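Local coordinates for D-3-phosphoglycerate dehydrogenase oxidoreductase protein (PDB 3GG9) that probably acts as a D-3-phosphoglycerate dehydrogenase, oxidising its substrate with NAD as cofactor, at residues A93-G98 / P334-P339; K30-T35 / A43-D48. All blocks are in the same frame, centred on the assembly; numbering follows the deposited sequence. Where two conformers were deposited one is given.

Interaction 1. Residues A93-G98 / P334-P339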
loop_
_atom_site.group_PDB
_atom_site.type_symbol
_atom_site.label_atom_id
_atom_site.label_comp_id
_atom_site.label_asym_id
_atom_site.label_seq_id
_atom_site.Cartn_x
_atom_site.Cartn_y
_atom_site.Cartn_z
ATOM N N ALA A 93 29.526 21.860 20.354
ATOM C CA ALA A 93 28.935 23.127 20.793
ATOM C C ALA A 93 28.047 22.953 22.024
ATOM O O ALA A 93 28.037 23.823 22.900
ATOM C CB ALA A 93 28.178 23.801 19.677
ATOM N N CYS A 94 27.326 21.826 22.084
ATOM C CA CYS A 94 26.510 21.460 23.248
ATOM C C CYS A 94 27.389 21.248 24.474
ATOM O O CYS A 94 27.104 21.781 25.542
ATOM C CB CYS A 94 25.683 20.190 22.975
ATOM S SG CYS A 94 24.270 20.454 21.877
ATOM N N THR A 95 28.458 20.475 24.293
ATOM C CA THR A 95 29.431 20.199 25.340
ATOM C C THR A 95 30.068 21.497 25.871
ATOM O O THR A 95 30.261 21.631 27.078
ATOM C CB THR A 95 30.501 19.204 24.846
ATOM O OG1 THR A 95 29.863 17.990 24.430
ATOM C CG2 THR A 95 31.496 18.883 25.938
ATOM N N ASP A 96 30.335 22.451 24.969
ATOM C CA ASP A 96 30.852 23.789 25.318
ATOM C C ASP A 96 29.916 24.589 26.224
ATOM O O ASP A 96 30.375 25.306 27.123
ATOM C CB ASP A 96 31.141 24.615 24.051
ATOM C CG ASP A 96 32.408 24.174 23.330
ATOM O OD1 ASP A 96 33.187 23.374 23.897
ATOM O OD2 ASP A 96 32.624 24.626 22.181
ATOM N N LYS A 97 28.610 24.468 25.982
ATOM C CA LYS A 97 27.609 25.173 26.782
ATOM C C LYS A 97 27.203 24.373 28.020
ATOM O O LYS A 97 26.427 24.855 28.842
ATOM C CB LYS A 97 26.365 25.504 25.948
ATOM C CG LYS A 97 26.624 26.306 24.667
ATOM C CD LYS A 97 26.746 27.806 24.921
ATOM C CE LYS A 97 26.723 28.588 23.610
ATOM N NZ LYS A 97 27.835 28.223 22.683
ATOM N N GLY A 98 27.724 23.159 28.157
ATOM C CA GLY A 98 27.286 22.262 29.224
ATOM C C GLY A 98 25.826 21.852 29.053
ATOM O O GLY A 98 25.098 21.710 30.032
ATOM N N PRO A 334 29.120 12.925 27.556
ATOM C CA PRO A 334 29.206 12.997 29.020
ATOM C C PRO A 334 30.183 14.063 29.555
ATOM O O PRO A 334 30.075 14.460 30.716
ATOM C CB PRO A 334 29.666 11.585 29.422
ATOM C CG PRO A 334 29.422 10.731 28.218
ATOM C CD PRO A 334 29.636 11.642 27.054
ATOM N N THR A 335 31.096 14.542 28.710
ATOM C CA THR A 335 32.037 15.598 29.112
ATOM C C THR A 335 31.376 16.980 29.244
ATOM O O THR A 335 32.040 17.954 29.590
ATOM C CB THR A 335 33.311 15.659 28.208
ATOM O OG1 THR A 335 32.962 16.080 26.887
ATOM C CG2 THR A 335 34.011 14.297 28.139
ATOM N N ALA A 336 30.072 17.057 28.972
ATOM C CA ALA A 336 29.274 18.252 29.257
ATOM C C ALA A 336 28.833 18.303 30.721
ATOM O O ALA A 336 28.300 19.315 31.177
ATOM C CB ALA A 336 28.054 18.306 28.344
ATOM N N LEU A 337 29.030 17.202 31.446
ATOM C CA LEU A 337 28.670 17.127 32.859
ATOM C C LEU A 337 29.767 17.725 33.747
ATOM O O LEU A 337 29.521 18.085 34.904
ATOM C CB LEU A 337 28.389 15.680 33.267
ATOM C CG LEU A 337 27.136 15.005 32.694
ATOM C CD1 LEU A 337 27.222 13.489 32.859
ATOM C CD2 LEU A 337 25.884 15.548 33.352
ATOM N N ALA A 338 30.971 17.829 33.187
ATOM C CA ALA A 338 32.128 18.406 33.862
ATOM C C ALA A 338 31.918 19.904 34.145
ATOM O O ALA A 338 31.152 20.560 33.425
ATOM C CB ALA A 338 33.378 18.181 33.012
ATOM N N PRO A 339 32.562 20.437 35.216
ATOM C CA PRO A 339 32.499 21.881 35.501
ATOM C C PRO A 339 33.176 22.723 34.427
ATOM O O PRO A 339 34.148 22.269 33.815
ATOM C CB PRO A 339 33.257 22.009 36.827
ATOM C CG PRO A 339 34.152 20.819 36.873
ATOM C CD PRO A 339 33.360 19.724 36.234
#
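Ala336 presses its methyl group against the backbone of the last helical turn in 93-98, its CB lying 3.8 Å from Thr95 CA and 4.1 Å from Gly98 CA. This is the close-packed part of the contact: the CA atoms of Thr95 and Ala336 are 4.4 Å apart, a spacing that small residues and bare main chain allow. Beyond the methyl, Ala336 O faces Gly98 CA at 3.7 Å, and Ala336 also touches Val100 of the strand that follows. Toward solvent the contact narrows to the Thr95 methyl, with CG2 3.3 Å from Thr335 OG1 and also near Thr335 O, and no hydrogen bond joins the segments. The Thr95 methyl reaches this hydroxyl because CG2 stands anti to the backbone N; the same rotation (chi1 -58°) turns OG1 back to the helix, where it bonds to Leu91 O and also meets Asn333 ND2. Gly98, at positive phi (65°), leaves helical geometry and makes two bonds back into the last turn. The C-terminal tail, coming after helix 306-324, thus packs its short 3-10 turn 334-336 against a helix C-terminus closed by a Schellman motif, at the edge of the parallel sheet ending in strand 100-102.

Interaction 2. Residues K30-T35 / A43-D48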
loop_
_atom_site.group_PDB
_atom_site.type_symbol
_atom_site.label_atom_id
_atom_site.label_comp_id
_atom_site.label_asym_id
_atom_site.label_seq_id
_atom_site.Cartn_x
_atom_site.Cartn_y
_atom_site.Cartn_z
ATOM N N LYS A 30 5.242 22.520 26.207
ATOM C CA LYS A 30 4.644 23.124 25.032
ATOM C C LYS A 30 5.027 22.283 23.814
ATOM O O LYS A 30 6.198 22.002 23.589
ATOM C CB LYS A 30 5.118 24.577 24.864
ATOM C CG LYS A 30 4.475 25.328 23.689
ATOM C CD LYS A 30 2.957 25.368 23.815
ATOM C CE LYS A 30 2.265 25.438 22.463
ATOM N NZ LYS A 30 2.199 26.824 21.930
ATOM N N VAL A 31 4.033 21.867 23.040
ATOM C CA VAL A 31 4.294 21.129 21.816
ATOM C C VAL A 31 3.997 22.070 20.658
ATOM O O VAL A 31 2.911 22.642 20.582
ATOM C CB VAL A 31 3.418 19.870 21.694
ATOM C CG1 VAL A 31 3.771 19.099 20.420
ATOM C CG2 VAL A 31 3.548 18.957 22.938
ATOM N N PHE A 32 4.961 22.234 19.761
ATOM C CA PHE A 32 4.727 23.045 18.566
ATOM C C PHE A 32 4.328 22.136 17.417
ATOM O O PHE A 32 4.812 20.997 17.327
ATOM C CB PHE A 32 5.979 23.867 18.228
ATOM C CG PHE A 32 6.306 24.894 19.272
ATOM C CD1 PHE A 32 7.227 24.616 20.280
ATOM C CD2 PHE A 32 5.654 26.128 19.273
ATOM C CE1 PHE A 32 7.511 25.554 21.268
ATOM C CE2 PHE A 32 5.930 27.082 20.256
ATOM C CZ PHE A 32 6.857 26.794 21.253
ATOM N N ASN A 33 3.440 22.637 16.560
ATOM C CA ASN A 33 2.871 21.854 15.466
ATOM C C ASN A 33 3.348 22.280 14.070
ATOM O O ASN A 33 2.840 21.809 13.051
ATOM C CB ASN A 33 1.335 21.855 15.531
ATOM C CG ASN A 33 0.805 21.425 16.883
ATOM O OD1 ASN A 33 -0.078 22.066 17.440
ATOM N ND2 ASN A 33 1.339 20.334 17.414
ATOM N N ASN A 34 4.306 23.197 14.028
ATOM C CA ASN A 34 4.943 23.547 12.773
ATOM C C ASN A 34 6.419 23.798 12.980
ATOM O O ASN A 34 6.899 23.814 14.116
ATOM C CB ASN A 34 4.245 24.728 12.086
ATOM C CG ASN A 34 4.111 25.947 12.979
ATOM O OD1 ASN A 34 5.017 26.288 13.730
ATOM N ND2 ASN A 34 2.968 26.622 12.883
ATOM N N THR A 35 7.133 23.979 11.877
ATOM C CA THR A 35 8.580 24.092 11.904
ATOM C C THR A 35 8.952 25.529 11.604
ATOM O O THR A 35 8.347 26.166 10.747
ATOM C CB THR A 35 9.233 23.152 10.859
ATOM O OG1 THR A 35 8.838 21.812 11.149
ATOM C CG2 THR A 35 10.758 23.211 10.911
ATOM N N ALA A 43 15.005 30.665 18.127
ATOM C CA ALA A 43 15.493 31.053 19.456
ATOM C C ALA A 43 14.448 31.820 20.272
ATOM O O ALA A 43 14.330 31.608 21.477
ATOM C CB ALA A 43 16.776 31.837 19.353
ATOM N N ALA A 44 13.685 32.691 19.613
ATOM C CA ALA A 44 12.576 33.396 20.260
ATOM C C ALA A 44 11.453 32.441 20.666
ATOM O O ALA A 44 10.801 32.645 21.695
ATOM C CB ALA A 44 12.038 34.495 19.350
ATOM N N ARG A 45 11.241 31.396 19.863
ATOM C CA ARG A 45 10.183 30.435 20.152
ATOM C C ARG A 45 10.518 29.567 21.369
ATOM O O ARG A 45 9.639 29.274 22.167
ATOM C CB ARG A 45 9.846 29.586 18.920
ATOM C CG ARG A 45 8.343 29.447 18.652
ATOM C CD ARG A 45 7.771 30.707 17.995
ATOM N NE ARG A 45 6.334 30.634 17.758
ATOM C CZ ARG A 45 5.399 30.986 18.636
ATOM N NH1 ARG A 45 5.735 31.440 19.837
ATOM N NH2 ARG A 45 4.116 30.873 18.313
ATOM N N VAL A 46 11.788 29.204 21.536
ATOM C CA VAL A 46 12.204 28.358 22.674
ATOM C C VAL A 46 13.071 29.072 23.748
ATOM O O VAL A 46 13.856 28.440 24.468
ATOM C CB VAL A 46 12.863 27.023 22.198
ATOM C CG1 VAL A 46 11.862 26.187 21.403
ATOM C CG2 VAL A 46 14.133 27.260 21.370
ATOM N N ALA A 47 12.890 30.385 23.874
ATOM C CA ALA A 47 13.739 31.227 24.728
ATOM C C ALA A 47 13.770 30.819 26.202
ATOM O O ALA A 47 14.828 30.866 26.837
ATOM C CB ALA A 47 13.348 32.701 24.579
ATOM N N ASP A 48 12.628 30.394 26.733
ATOM C CA ASP A 48 12.529 30.045 28.152
ATOM C C ASP A 48 12.704 28.564 28.472
ATOM O O ASP A 48 12.639 28.184 29.644
ATOM C CB ASP A 48 11.182 30.499 28.722
ATOM C CG ASP A 48 10.973 32.001 28.618
ATOM O OD1 ASP A 48 11.935 32.766 28.873
ATOM O OD2 ASP A 48 9.837 32.411 28.288
#
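The Phe32 ring meets Arg45 and Val46 obliquely, while CG of Lys30, two residues earlier in strand 28-31, lies over one face, 3.7 Å above the plane and offset toward the rim. On the arginine's side, Phe32 CE2 sits over the centre of one guanidinium face, 4.2 Å above it. The two planes are inclined at 56°, well short of a parallel stack. The closest touch is made by the aliphatic part of the arginine, with Arg45 CG 3.7 Å from Phe32 CE2. A bend at chi2 (78°) folds the rest of the chain back past the ring and brings the guanidinium over CE2. Phe32 CZ points on toward the end of the helix and comes within 3.8 Å of Arg45 O. At the other side of the ring tip, Phe32 CE1 makes a looser apolar contact with Val46 CG1 at 4.4 Å. These residues belong to a beta-alpha-beta crossover of the five-stranded, flavodoxin-like domain, which in this family is the substrate-binding one: edge strand 28-31 leads through the loop to helix 39-45, and the chain then enters strand 51-54, on the far side of strand 4-7. Phe32 also rests on Ala6 of strand 4-7 and on Leu8, and buried Val46 on Leu69 of a loop. Arg45, on the exposed flank, was modelled in two conformers, so the guanidinium position described is one of the two and its placement over the ring is doubtful to that extent.

Interactions 1 and 2 belong to the same five-stranded parallel sheet domain but lie toward its opposite edges: interaction 2 involves edge strand 28-31, interaction 1 the helix that leads into the other outermost strand, 100-102. Their centres are 23 Å apart and their nearest atoms about 11 Å, so they do not touch. They also differ in range. Segments 30-35 and 43-48 are joined by a short connection, whereas 93-98 and 334-339 are separated by 235 residues that include the seven-stranded sheet, and interaction 1 therefore brings the chain's end back to the first sheet. A bound glycerol lies about 13 Å from the Phe32 side chain, not in contact with it.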